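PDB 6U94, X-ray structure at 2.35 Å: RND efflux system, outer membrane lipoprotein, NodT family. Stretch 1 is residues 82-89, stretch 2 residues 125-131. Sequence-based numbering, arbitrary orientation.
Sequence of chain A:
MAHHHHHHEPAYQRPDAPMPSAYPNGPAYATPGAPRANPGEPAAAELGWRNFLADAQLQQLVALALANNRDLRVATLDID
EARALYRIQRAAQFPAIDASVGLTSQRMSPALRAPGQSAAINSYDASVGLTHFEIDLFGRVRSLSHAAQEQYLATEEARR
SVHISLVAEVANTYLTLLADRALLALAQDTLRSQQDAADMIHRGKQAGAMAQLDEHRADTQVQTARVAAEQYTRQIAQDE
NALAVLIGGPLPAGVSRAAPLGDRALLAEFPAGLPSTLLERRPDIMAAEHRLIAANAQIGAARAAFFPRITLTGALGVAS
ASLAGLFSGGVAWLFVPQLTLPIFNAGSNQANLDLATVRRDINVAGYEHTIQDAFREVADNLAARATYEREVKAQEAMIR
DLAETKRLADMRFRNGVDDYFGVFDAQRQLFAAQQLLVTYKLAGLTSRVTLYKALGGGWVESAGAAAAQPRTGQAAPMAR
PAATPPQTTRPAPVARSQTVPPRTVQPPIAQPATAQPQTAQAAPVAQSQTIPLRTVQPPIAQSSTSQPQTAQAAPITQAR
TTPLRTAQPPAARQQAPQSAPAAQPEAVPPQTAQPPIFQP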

# COMPACT_ATOMS: atom_id res chain seq x y z
N ALA A 82 -5.93 -5.64 13.68
CA ALA A 82 -5.86 -6.28 12.37
C ALA A 82 -4.48 -6.12 11.76
O ALA A 82 -3.91 -7.08 11.23
CB ALA A 82 -6.94 -5.71 11.45
N ARG A 83 -3.92 -4.91 11.81
CA ARG A 83 -2.59 -4.67 11.26
C ARG A 83 -1.55 -5.54 11.94
O ARG A 83 -0.64 -6.07 11.28
CB ARG A 83 -2.23 -3.19 11.40
CG ARG A 83 -2.98 -2.28 10.44
CD ARG A 83 -2.86 -0.83 10.85
NE ARG A 83 -1.47 -0.42 11.01
CZ ARG A 83 -0.67 -0.04 10.02
NH1 ARG A 83 -1.13 -0.03 8.77
NH2 ARG A 83 0.58 0.32 10.26
N ALA A 84 -1.67 -5.72 13.26
CA ALA A 84 -0.73 -6.59 13.97
C ALA A 84 -0.88 -8.04 13.55
O ALA A 84 0.08 -8.81 13.63
CB ALA A 84 -0.93 -6.45 15.48
N LEU A 85 -2.08 -8.43 13.10
CA LEU A 85 -2.29 -9.83 12.73
C LEU A 85 -1.60 -10.17 11.42
O LEU A 85 -1.00 -11.24 11.29
CB LEU A 85 -3.79 -10.13 12.64
CG LEU A 85 -4.49 -10.43 13.97
CD1 LEU A 85 -5.94 -10.80 13.75
CD2 LEU A 85 -3.75 -11.53 14.73
N TYR A 86 -1.67 -9.28 10.43
CA TYR A 86 -1.25 -9.63 9.08
C TYR A 86 -0.24 -8.69 8.44
O TYR A 86 0.28 -9.02 7.37
CB TYR A 86 -2.48 -9.70 8.15
CG TYR A 86 -2.78 -8.40 7.45
CD1 TYR A 86 -3.39 -7.35 8.13
CD2 TYR A 86 -2.45 -8.20 6.11
CE1 TYR A 86 -3.67 -6.15 7.50
CE2 TYR A 86 -2.72 -7.01 5.47
CZ TYR A 86 -3.33 -5.98 6.17
OH TYR A 86 -3.61 -4.79 5.54
N ARG A 87 0.07 -7.54 9.04
CA ARG A 87 0.84 -6.54 8.31
C ARG A 87 2.13 -6.11 9.01
O ARG A 87 3.18 -6.05 8.38
CB ARG A 87 -0.03 -5.32 8.02
CG ARG A 87 0.57 -4.39 6.98
CD ARG A 87 -0.46 -3.39 6.48
NE ARG A 87 0.05 -2.58 5.39
CZ ARG A 87 -0.62 -1.56 4.84
NH1 ARG A 87 -1.83 -1.23 5.29
NH2 ARG A 87 -0.08 -0.88 3.84
N ILE A 88 2.04 -5.81 10.31
CA ILE A 88 3.19 -5.21 11.01
C ILE A 88 4.39 -6.15 10.97
O ILE A 88 5.52 -5.72 10.70
CB ILE A 88 2.81 -4.85 12.46
CG1 ILE A 88 1.54 -4.00 12.48
CG2 ILE A 88 3.95 -4.11 13.13
CD1 ILE A 88 1.69 -2.67 11.77
N GLN A 89 4.17 -7.43 11.23
CA GLN A 89 5.27 -8.38 11.30
C GLN A 89 5.71 -8.90 9.93
O GLN A 89 6.79 -9.49 9.84
CB GLN A 89 4.90 -9.56 12.20
CG GLN A 89 4.85 -9.22 13.68
CD GLN A 89 6.21 -8.91 14.29
OE1 GLN A 89 7.22 -8.85 13.59
NE2 GLN A 89 6.24 -8.73 15.60
N ASP A 125 8.16 -1.98 12.00
CA ASP A 125 7.58 -0.64 11.98
C ASP A 125 6.06 -0.70 12.09
O ASP A 125 5.38 -1.18 11.19
CB ASP A 125 7.98 0.10 10.71
CG ASP A 125 7.46 1.53 10.67
OD1 ASP A 125 7.27 2.12 11.76
OD2 ASP A 125 7.21 2.05 9.56
N ALA A 126 5.53 -0.19 13.21
CA ALA A 126 4.09 -0.23 13.45
C ALA A 126 3.31 0.69 12.52
O ALA A 126 2.10 0.51 12.38
CB ALA A 126 3.79 0.12 14.90
N SER A 127 3.97 1.66 11.89
CA SER A 127 3.30 2.68 11.09
C SER A 127 3.38 2.40 9.59
O SER A 127 3.14 3.32 8.80
CB SER A 127 3.88 4.06 11.40
OG SER A 127 3.66 4.41 12.75
N VAL A 128 3.69 1.17 9.19
CA VAL A 128 3.90 0.87 7.78
C VAL A 128 2.62 1.13 7.00
O VAL A 128 1.53 0.69 7.38
CB VAL A 128 4.40 -0.57 7.60
CG1 VAL A 128 3.48 -1.56 8.29
CG2 VAL A 128 4.52 -0.91 6.12
N GLY A 129 2.75 1.87 5.90
CA GLY A 129 1.60 2.17 5.06
C GLY A 129 0.64 3.20 5.62
O GLY A 129 -0.50 3.26 5.17
N LEU A 130 1.08 4.01 6.58
CA LEU A 130 0.24 5.04 7.18
C LEU A 130 0.70 6.42 6.75
O LEU A 130 1.90 6.71 6.72
CB LEU A 130 0.26 4.94 8.71
CG LEU A 130 -0.33 3.67 9.33
CD1 LEU A 130 -0.37 3.79 10.85
CD2 LEU A 130 -1.71 3.39 8.77
N THR A 131 -0.26 7.28 6.41
CA THR A 131 0.04 8.65 6.05
C THR A 131 0.37 9.47 7.30
O THR A 131 0.31 8.98 8.43
CB THR A 131 -1.13 9.27 5.29
OG1 THR A 131 -2.31 9.22 6.09
CG2 THR A 131 -1.36 8.52 3.98

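An arginine in the last turn of a helix can join it to an irregular loop by binding the carbonyl oxygens that the loop's own turns leave unpaired, and the contact between residues 82–89 and 125–131 is a compact example. The first stretch enters as the last part of a helix, 82–86; R87, the first residue to leave helical phi/psi, and I88 both bond through their backbone N to R83 O. The second stretch has no regular helix or strand and is folded by two overlapping turns, a type I turn from D125 to V128 and a type II turn from S127 to L130. The latter is closed by a hydrogen bond from L130 N to S127 O (3.1 Å), while a weak bond from S127 N to the side-chain atom D125 OD1 (3.3 Å) lies within the former. The two backbones come nearest at I88 and A126, whose CA atoms lie 5.6 Å apart.

Across this gap, every hydrogen bond comes from R83. Its CA-to-CB bond points toward the loop, and its guanidinium meets two backbone carbonyls near the plane of the group, where its N-H bonds lie. R83 NH2 donates to A126 O at 2.6 Å, a short bond, and also to V128 O at 3.1 Å; R83 NH1 reaches V128 O at 3.1 Å as well. V128 O is therefore held in a fork between the two terminal nitrogens, while NH2 bridges two carbonyls of the turn region. From this loop no acidic side chain takes part: it offers the guanidinium the partial negative charge of peptide oxygens, and R83 NH1 is also hydrogen-bonded elsewhere in the structure. One face of the same guanidinium is covered by L130, with R83 NH1 3.5 Å from L130 CD2, so polar edge and apolar cover coexist around one group.

The CA-to-CB bond of R87 also points toward the loop, but the side chain packs without hydrogen bonding to it. Its extended side chain places V128 O over one face of the guanidinium, 4.0 Å from R87 CZ, and brings R87 NH2 to 3.7 Å from G129 CA. Here the absence of a side chain matters: a CB in ideal position on G129 would lie 2.2 Å from R87 NH2, a clash, and the residue's positive phi by itself favours glycine.

I88 adds the apolar side-chain contact with V128. Although its CA-to-CB bond points sideways, its end comes nearer the loop: I88 CD1 lies 4.1 Å from V128 CG1 in an apolar contact and 3.3 Å from A126 O, the oxygen already engaged by R83.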